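Local coordinates for protein xylulose kinase (Escherichia coli, PDB 2ITM) that phosphorylates D-xylulose to D-xylulose 5-phosphate at the expense of ATP, working as a homodimer of the FGGY carbohydrate kinase family, at residues Ala464-Pro467 with Arg468-Thr471. Sequence-based numbering, arbitrary orientation.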
loop_
_atom_site.group_PDB
_atom_site.type_symbol
_atom_site.label_atom_id
_atom_site.label_comp_id
_atom_site.label_asym_id
_atom_site.label_seq_id
_atom_site.Cartn_x
_atom_site.Cartn_y
_atom_site.Cartn_z
ATOM N N ALA A 464 26.376 10.584 0.919
ATOM C CA ALA A 464 25.092 10.729 1.578
ATOM C C ALA A 464 24.135 9.610 1.204
ATOM O O ALA A 464 23.240 9.264 1.959
ATOM C CB ALA A 464 24.485 12.057 1.249
ATOM N N TYR A 465 24.320 9.059 0.020
ATOM C CA TYR A 465 23.395 8.068 -0.474
ATOM C C TYR A 465 23.723 6.685 0.067
ATOM O O TYR A 465 22.869 5.839 0.149
ATOM C CB TYR A 465 23.308 8.097 -1.999
ATOM C CG TYR A 465 22.221 8.997 -2.531
ATOM C CD1 TYR A 465 22.505 10.001 -3.422
ATOM C CD2 TYR A 465 20.904 8.831 -2.141
ATOM C CE1 TYR A 465 21.519 10.825 -3.909
ATOM C CE2 TYR A 465 19.905 9.640 -2.629
ATOM C CZ TYR A 465 20.216 10.636 -3.515
ATOM O OH TYR A 465 19.236 11.455 -3.998
ATOM N N GLN A 466 24.971 6.469 0.448
ATOM C CA GLN A 466 25.417 5.121 0.718
ATOM C C GLN A 466 24.661 4.434 1.853
ATOM O O GLN A 466 24.236 3.308 1.703
ATOM C CB GLN A 466 26.923 5.050 0.916
ATOM C CG GLN A 466 27.727 5.163 -0.354
ATOM C CD GLN A 466 27.626 3.946 -1.224
ATOM O OE1 GLN A 466 28.116 2.877 -0.864
ATOM N NE2 GLN A 466 26.999 4.095 -2.381
ATOM N N PRO A 467 24.480 5.114 2.977
ATOM C CA PRO A 467 23.677 4.558 4.065
ATOM C C PRO A 467 22.216 4.344 3.703
ATOM O O PRO A 467 21.592 3.460 4.245
ATOM C CB PRO A 467 23.804 5.589 5.183
ATOM C CG PRO A 467 24.374 6.799 4.566
ATOM C CD PRO A 467 25.096 6.391 3.349
ATOM N N ARG A 468 21.692 5.144 2.789
ATOM C CA ARG A 468 20.349 4.927 2.290
ATOM C C ARG A 468 20.218 3.665 1.431
ATOM O O ARG A 468 19.228 2.963 1.508
ATOM C CB ARG A 468 19.842 6.152 1.540
ATOM C CG ARG A 468 19.715 7.377 2.404
ATOM C CD ARG A 468 19.418 8.651 1.655
ATOM N NE ARG A 468 18.440 9.473 2.353
ATOM C CZ ARG A 468 18.764 10.360 3.262
ATOM N NH1 ARG A 468 20.036 10.530 3.563
ATOM N NH2 ARG A 468 17.845 11.080 3.869
ATOM N N ARG A 469 21.239 3.404 0.620
ATOM C CA ARG A 469 21.343 2.190 -0.182
ATOM C C ARG A 469 21.363 0.957 0.709
ATOM O O ARG A 469 20.684 -0.013 0.440
ATOM C CB ARG A 469 22.612 2.223 -1.044
ATOM C CG ARG A 469 22.452 2.853 -2.418
ATOM C CD ARG A 469 23.734 3.298 -3.065
ATOM N NE ARG A 469 24.336 2.315 -3.958
ATOM C CZ ARG A 469 23.692 1.330 -4.523
ATOM N NH1 ARG A 469 22.404 1.177 -4.301
ATOM N NH2 ARG A 469 24.328 0.486 -5.311
ATOM N N GLU A 470 22.166 1.023 1.762
ATOM C CA GLU A 470 22.232 -0.007 2.784
ATOM C C GLU A 470 20.877 -0.233 3.416
ATOM O O GLU A 470 20.456 -1.347 3.610
ATOM C CB GLU A 470 23.219 0.435 3.840
ATOM C CG GLU A 470 23.698 -0.628 4.793
ATOM C CD GLU A 470 24.705 -0.069 5.779
ATOM O OE1 GLU A 470 25.598 0.687 5.352
ATOM O OE2 GLU A 470 24.584 -0.368 6.973
ATOM N N THR A 471 20.200 0.849 3.734
ATOM C CA THR A 471 18.900 0.759 4.357
ATOM C C THR A 471 17.858 0.173 3.405
ATOM O O THR A 471 17.127 -0.735 3.758
ATOM C CB THR A 471 18.468 2.124 4.905
ATOM O OG1 THR A 471 19.207 2.414 6.089
ATOM C CG2 THR A 471 17.056 2.067 5.395
#
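With CG anti to its carbonyl carbon (chi1 -63°), the Arg468 chain turns back toward the preceding turn of the helix. Its CD passes Tyr465 CD2 at 4.1 Å, and the guanidinium plane stands almost perpendicular to the ring. The guanidinium presents its edge to Ala464 O, which lies in its plane 3.8 Å from NH1. Gln466 bends at chi2 (-71°), and its amide runs alongside the Arg469 side chain. There NE2 touches the aliphatic CD of Arg469 at 3.4 Å.

All these residues lie on helix 459-479, which packs against helices 358-381 and 400-410 of the C-terminal FGGY domain, in the actin-like ATPase fold and away from the xylulose site. Pro467 has no amide hydrogen, so the helix kinks where its N makes no bond to the turn before. The bonding resumes past it: Arg469 N reaches Tyr465 O at 3.0 Å, and Glu470 N reaches Gln466 O at 3.1 Å. Pro467 O takes two donors from one residue. Thr471 N lies at 3.0 Å and Thr471 OG1 at 3.2 Å from Pro467 O, on opposite faces of the carbonyl plane.

An alanine in place of Arg468 takes away the chain beyond CB, which would probably open a gap beside Tyr465 CD2 and leave Ala464 O without the nearby positive charge. The Tyr465 hydroxyl is hydrogen-bonded to Glu367, while Arg469 NH2 forms a salt bridge with Asp378. Arg468 also touches Tyr371 of helix 358-381.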